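Local atomic coordinates of inactive glucansucrase (Lactobacillus reuteri, PDB entry 5JBD), a protein that is an inactive member of glycoside hydrolase family 70, built around a TIM-type barrel, and binds a calcium ion. Residues A[252-264]-A[291-304]. Numbering follows the deposited sequence.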
loop_
_atom_site.group_PDB
_atom_site.type_symbol
_atom_site.label_atom_id
_atom_site.label_comp_id
_atom_site.label_asym_id
_atom_site.label_seq_id
_atom_site.Cartn_x
_atom_site.Cartn_y
_atom_site.Cartn_z
ATOM N N GLN A 252 -6.248 14.619 12.302
ATOM C CA GLN A 252 -7.455 13.805 12.536
ATOM C C GLN A 252 -8.680 14.501 11.947
ATOM O O GLN A 252 -9.509 13.845 11.316
ATOM C CB GLN A 252 -7.639 13.496 14.020
ATOM C CG GLN A 252 -6.570 12.552 14.550
ATOM C CD GLN A 252 -6.738 12.193 16.012
ATOM O OE1 GLN A 252 -7.594 12.728 16.720
ATOM N NE2 GLN A 252 -5.915 11.262 16.474
ATOM N N ALA A 253 -8.765 15.832 12.110
ATOM C CA ALA A 253 -9.831 16.602 11.476
ATOM C C ALA A 253 -9.729 16.553 9.947
ATOM O O ALA A 253 -10.743 16.396 9.265
ATOM C CB ALA A 253 -9.833 18.044 11.979
ATOM N N GLU A 254 -8.518 16.658 9.403
ATOM C CA GLU A 254 -8.323 16.538 7.945
ATOM C C GLU A 254 -8.765 15.176 7.366
ATOM O O GLU A 254 -9.307 15.124 6.255
ATOM C CB GLU A 254 -6.872 16.901 7.539
ATOM C CG GLU A 254 -6.457 16.617 6.087
ATOM C CD GLU A 254 -7.331 17.267 5.019
ATOM O OE1 GLU A 254 -8.088 18.218 5.319
ATOM O OE2 GLU A 254 -7.252 16.813 3.850
ATOM N N ASN A 255 -8.569 14.087 8.105
ATOM C CA ASN A 255 -9.062 12.763 7.650
ATOM C C ASN A 255 -10.588 12.747 7.515
ATOM O O ASN A 255 -11.122 12.191 6.538
ATOM C CB ASN A 255 -8.608 11.635 8.586
ATOM C CG ASN A 255 -7.110 11.413 8.556
ATOM O OD1 ASN A 255 -6.442 11.632 7.530
ATOM N ND2 ASN A 255 -6.572 10.972 9.686
ATOM N N LEU A 256 -11.271 13.383 8.474
ATOM C CA LEU A 256 -12.725 13.526 8.436
ATOM C C LEU A 256 -13.159 14.310 7.206
ATOM O O LEU A 256 -14.101 13.900 6.520
ATOM C CB LEU A 256 -13.258 14.181 9.717
ATOM C CG LEU A 256 -13.066 13.375 10.994
ATOM C CD1 LEU A 256 -13.458 14.189 12.209
ATOM C CD2 LEU A 256 -13.870 12.090 10.948
ATOM N N ASN A 257 -12.463 15.412 6.926
ATOM C CA ASN A 257 -12.649 16.187 5.688
ATOM C C ASN A 257 -12.525 15.311 4.445
ATOM O O ASN A 257 -13.367 15.362 3.551
ATOM C CB ASN A 257 -11.620 17.324 5.607
ATOM C CG ASN A 257 -11.995 18.368 4.582
ATOM O OD1 ASN A 257 -12.790 19.265 4.868
ATOM N ND2 ASN A 257 -11.432 18.262 3.383
ATOM N N TRP A 258 -11.456 14.523 4.402
ATOM C CA TRP A 258 -11.145 13.647 3.266
ATOM C C TRP A 258 -12.205 12.560 3.075
ATOM O O TRP A 258 -12.640 12.279 1.952
ATOM C CB TRP A 258 -9.774 12.995 3.490
ATOM C CG TRP A 258 -9.140 12.340 2.292
ATOM C CD1 TRP A 258 -9.374 12.607 0.975
ATOM C CD2 TRP A 258 -8.100 11.354 2.318
ATOM N NE1 TRP A 258 -8.564 11.833 0.185
ATOM C CE2 TRP A 258 -7.769 11.062 0.985
ATOM C CE3 TRP A 258 -7.430 10.686 3.340
ATOM C CZ2 TRP A 258 -6.798 10.116 0.644
ATOM C CZ3 TRP A 258 -6.453 9.762 3.007
ATOM C CH2 TRP A 258 -6.141 9.489 1.670
ATOM N N GLU A 259 -12.620 11.955 4.185
ATOM C CA GLU A 259 -13.688 10.949 4.160
ATOM C C GLU A 259 -15.002 11.534 3.654
ATOM O O GLU A 259 -15.656 10.940 2.793
ATOM C CB GLU A 259 -13.854 10.334 5.549
ATOM C CG GLU A 259 -12.661 9.470 5.966
ATOM C CD GLU A 259 -12.468 9.362 7.466
ATOM O OE1 GLU A 259 -13.431 9.621 8.217
ATOM O OE2 GLU A 259 -11.334 9.045 7.901
ATOM N N TYR A 260 -15.343 12.735 4.138
ATOM C CA TYR A 260 -16.552 13.420 3.703
ATOM C C TYR A 260 -16.508 13.691 2.186
ATOM O O TYR A 260 -17.508 13.509 1.485
ATOM C CB TYR A 260 -16.770 14.723 4.501
ATOM C CG TYR A 260 -18.004 15.485 4.067
ATOM C CD1 TYR A 260 -19.278 15.105 4.495
ATOM C CD2 TYR A 260 -17.902 16.555 3.180
ATOM C CE1 TYR A 260 -20.410 15.781 4.064
ATOM C CE2 TYR A 260 -19.023 17.245 2.753
ATOM C CZ TYR A 260 -20.265 16.863 3.190
ATOM O OH TYR A 260 -21.360 17.566 2.746
ATOM N N PHE A 261 -15.341 14.094 1.692
ATOM C CA PHE A 261 -15.127 14.347 0.257
ATOM C C PHE A 261 -15.375 13.101 -0.584
ATOM O O PHE A 261 -16.143 13.122 -1.550
ATOM C CB PHE A 261 -13.692 14.856 0.052
ATOM C CG PHE A 261 -13.281 15.045 -1.386
ATOM C CD1 PHE A 261 -13.663 16.178 -2.093
ATOM C CD2 PHE A 261 -12.449 14.117 -2.011
ATOM C CE1 PHE A 261 -13.255 16.370 -3.411
ATOM C CE2 PHE A 261 -12.031 14.309 -3.321
ATOM C CZ PHE A 261 -12.443 15.433 -4.027
ATOM N N LEU A 262 -14.747 12.002 -0.193
ATOM C CA LEU A 262 -14.883 10.745 -0.934
ATOM C C LEU A 262 -16.318 10.200 -0.894
ATOM O O LEU A 262 -16.813 9.698 -1.901
ATOM C CB LEU A 262 -13.880 9.715 -0.431
ATOM C CG LEU A 262 -12.411 10.074 -0.704
ATOM C CD1 LEU A 262 -11.513 9.158 0.085
ATOM C CD2 LEU A 262 -12.070 10.028 -2.194
ATOM N N LEU A 263 -16.997 10.373 0.239
ATOM C CA LEU A 263 -18.381 9.915 0.402
ATOM C C LEU A 263 -19.399 10.768 -0.357
ATOM O O LEU A 263 -20.568 10.373 -0.453
ATOM C CB LEU A 263 -18.770 9.846 1.892
ATOM C CG LEU A 263 -18.077 8.794 2.774
ATOM C CD1 LEU A 263 -18.243 9.130 4.255
ATOM C CD2 LEU A 263 -18.579 7.377 2.508
ATOM N N ASN A 264 -18.961 11.921 -0.884
ATOM C CA ASN A 264 -19.778 12.803 -1.703
ATOM C C ASN A 264 -19.052 13.263 -2.990
ATOM O O ASN A 264 -19.364 14.329 -3.527
ATOM C CB ASN A 264 -20.172 14.022 -0.854
ATOM C CG ASN A 264 -21.095 13.648 0.281
ATOM O OD1 ASN A 264 -22.283 13.463 0.076
ATOM N ND2 ASN A 264 -20.547 13.500 1.467
ATOM N N ASP A 291 -7.219 5.875 16.756
ATOM C CA ASP A 291 -8.202 6.960 16.847
ATOM C C ASP A 291 -8.930 7.186 15.531
ATOM O O ASP A 291 -10.125 7.488 15.535
ATOM C CB ASP A 291 -7.543 8.294 17.203
ATOM C CG ASP A 291 -6.927 8.329 18.576
ATOM O OD1 ASP A 291 -7.156 7.421 19.412
ATOM O OD2 ASP A 291 -6.183 9.308 18.825
ATOM N N VAL A 292 -8.213 7.071 14.405
ATOM C CA VAL A 292 -8.809 7.398 13.104
ATOM C C VAL A 292 -9.860 6.373 12.674
ATOM O O VAL A 292 -10.768 6.703 11.918
ATOM C CB VAL A 292 -7.766 7.622 11.986
ATOM C CG1 VAL A 292 -6.754 8.686 12.395
ATOM C CG2 VAL A 292 -7.080 6.321 11.571
ATOM N N LEU A 293 -9.767 5.150 13.191
ATOM C CA LEU A 293 -10.810 4.145 12.956
ATOM C C LEU A 293 -12.069 4.465 13.767
ATOM O O LEU A 293 -13.171 4.353 13.248
ATOM C CB LEU A 293 -10.290 2.739 13.257
ATOM C CG LEU A 293 -8.973 2.325 12.587
ATOM C CD1 LEU A 293 -8.524 0.974 13.116
ATOM C CD2 LEU A 293 -9.119 2.278 11.076
ATOM N N ASP A 294 -11.905 4.889 15.019
ATOM C CA ASP A 294 -13.030 5.384 15.828
ATOM C C ASP A 294 -13.730 6.554 15.134
ATOM O O ASP A 294 -14.948 6.598 15.032
ATOM C CB ASP A 294 -12.553 5.863 17.206
ATOM C CG ASP A 294 -12.138 4.732 18.133
ATOM O OD1 ASP A 294 -12.591 3.577 17.968
ATOM O OD2 ASP A 294 -11.364 5.004 19.071
ATOM N N GLN A 295 -12.924 7.501 14.660
ATOM C CA GLN A 295 -13.432 8.761 14.079
ATOM C C GLN A 295 -14.140 8.544 12.754
ATOM O O GLN A 295 -15.187 9.149 12.509
ATOM C CB GLN A 295 -12.283 9.767 13.957
ATOM C CG GLN A 295 -11.853 10.240 15.343
ATOM C CD GLN A 295 -10.434 10.754 15.444
ATOM O OE1 GLN A 295 -9.628 10.646 14.507
ATOM N NE2 GLN A 295 -10.106 11.283 16.623
ATOM N N MET A 296 -13.600 7.651 11.932
ATOM C CA MET A 296 -14.273 7.254 10.693
ATOM C C MET A 296 -15.653 6.666 10.994
ATOM O O MET A 296 -16.633 7.040 10.364
ATOM C CB MET A 296 -13.434 6.243 9.915
ATOM C CG MET A 296 -14.068 5.757 8.617
ATOM S SD MET A 296 -13.146 4.468 7.782
ATOM C CE MET A 296 -11.908 5.478 6.966
ATOM N N GLY A 297 -15.719 5.731 11.939
ATOM C CA GLY A 297 -16.998 5.152 12.345
ATOM C C GLY A 297 -17.971 6.192 12.876
ATOM O O GLY A 297 -19.162 6.167 12.551
ATOM N N GLN A 298 -17.458 7.132 13.665
ATOM C CA GLN A 298 -18.297 8.213 14.219
ATOM C C GLN A 298 -18.912 9.072 13.114
ATOM O O GLN A 298 -20.108 9.373 13.161
ATOM C CB GLN A 298 -17.494 9.075 15.181
ATOM C CG GLN A 298 -18.338 10.069 15.965
ATOM C CD GLN A 298 -17.505 11.020 16.800
ATOM O OE1 GLN A 298 -16.290 10.831 16.961
ATOM N NE2 GLN A 298 -18.159 12.058 17.344
ATOM N N LEU A 299 -18.097 9.448 12.127
ATOM C CA LEU A 299 -18.568 10.239 10.976
ATOM C C LEU A 299 -19.662 9.522 10.223
ATOM O O LEU A 299 -20.711 10.089 9.935
ATOM C CB LEU A 299 -17.422 10.554 9.997
ATOM C CG LEU A 299 -17.777 11.304 8.697
ATOM C CD1 LEU A 299 -18.307 12.699 9.003
ATOM C CD2 LEU A 299 -16.592 11.400 7.750
ATOM N N MET A 300 -19.393 8.273 9.869
ATOM C CA MET A 300 -20.339 7.509 9.070
ATOM C C MET A 300 -21.632 7.219 9.844
ATOM O O MET A 300 -22.707 7.223 9.252
ATOM C CB MET A 300 -19.658 6.262 8.500
ATOM C CG MET A 300 -18.606 6.657 7.447
ATOM S SD MET A 300 -17.663 5.290 6.789
ATOM C CE MET A 300 -18.979 4.504 5.871
ATOM N N ASN A 301 -21.540 7.055 11.162
ATOM C CA ASN A 301 -22.747 6.965 12.007
ATOM C C ASN A 301 -23.515 8.298 12.099
ATOM O O ASN A 301 -24.748 8.314 12.060
ATOM C CB ASN A 301 -22.427 6.434 13.415
ATOM C CG ASN A 301 -23.681 6.137 14.230
ATOM O OD1 ASN A 301 -24.644 5.558 13.722
ATOM N ND2 ASN A 301 -23.683 6.553 15.493
ATOM N N ASP A 302 -22.795 9.402 12.230
ATOM C CA ASP A 302 -23.433 10.734 12.199
ATOM C C ASP A 302 -24.177 10.994 10.892
ATOM O O ASP A 302 -25.307 11.491 10.899
ATOM C CB ASP A 302 -22.382 11.827 12.411
ATOM C CG ASP A 302 -21.934 11.936 13.848
ATOM O OD1 ASP A 302 -22.509 11.236 14.720
ATOM O OD2 ASP A 302 -20.991 12.725 14.095
ATOM N N MET A 303 -23.528 10.652 9.781
ATOM C CA MET A 303 -24.064 10.929 8.451
ATOM C C MET A 303 -25.207 9.984 8.076
ATOM O O MET A 303 -26.200 10.419 7.489
ATOM C CB MET A 303 -22.953 10.831 7.392
ATOM C CG MET A 303 -21.906 11.950 7.431
ATOM S SD MET A 303 -20.504 11.625 6.312
ATOM C CE MET A 303 -21.334 11.871 4.740
ATOM N N TYR A 304 -25.059 8.699 8.399
ATOM C CA TYR A 304 -25.950 7.654 7.896
ATOM C C TYR A 304 -26.678 6.780 8.942
ATOM O O TYR A 304 -27.448 5.907 8.553
ATOM C CB TYR A 304 -25.135 6.735 6.967
ATOM C CG TYR A 304 -24.367 7.455 5.855
ATOM C CD1 TYR A 304 -25.035 8.220 4.895
ATOM C CD2 TYR A 304 -22.970 7.329 5.734
ATOM C CE1 TYR A 304 -24.329 8.861 3.867
ATOM C CE2 TYR A 304 -22.263 7.966 4.715
ATOM C CZ TYR A 304 -22.942 8.724 3.782
ATOM O OH TYR A 304 -22.234 9.338 2.756
HETATM O O HOH W 1 -9.544 11.151 11.840
HETATM O O HOH W 2 -10.833 9.031 10.478
HETATM O O HOH W 3 -23.488 11.316 1.624
#
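Helices 252-263 and 291-304 run in the same general direction, their axes 10.1 Å apart and crossing at -43°, the backbones coming nearest at Gln252-Val292 and Leu256-Met296. The pair belongs to a β/α (TIM) barrel: strand 279-282 lies between the two helices in the chain, and its Phe280 touches both Leu263 and Met296. The N-terminal end of the contact is polar. Gln252, stretched out past CG, reaches across so that its OE1 accepts a bond from Gln295 NE2 (2.9 Å); the donor stands well above the carbonyl plane, and the two amides are turned 69° apart. Gln252 NE2 meanwhile gives a bond to Asp291 OD2 at 3.1 Å, which receives it on its anti lone pair and has Ser822 as a second partner; NE2 also bonds Asn246 O. Held by OE1 and by both bonds of NE2, the Gln252 amide is probably fixed in rotation. One water joins Gln252 O to Gln295 OE1; another links Glu259 OE2 to Val292 O. The Glu259 side chain crosses that of Met296 at about a right angle, with OE2 3.7 Å from Met296 CE. In the middle, Leu256 and Leu299 lie alongside each other, pointing opposite ways, CD2 of Leu256 reaching CB of Leu299. Farther along, Leu263 CD1 packs against Met300 CG and Met303 SD. A turn at the last torsion of Met303 (chi3 71°) brings CE to 3.8 Å from Tyr260 CD1, and its sulfur sits at the ring edge in a Met-aromatic contact. Asn264 ND2 bonds back to Tyr260 O, and a water bridges Asn264 OD1 to Tyr304 OH, 2.6 Å from that hydroxyl oxygen.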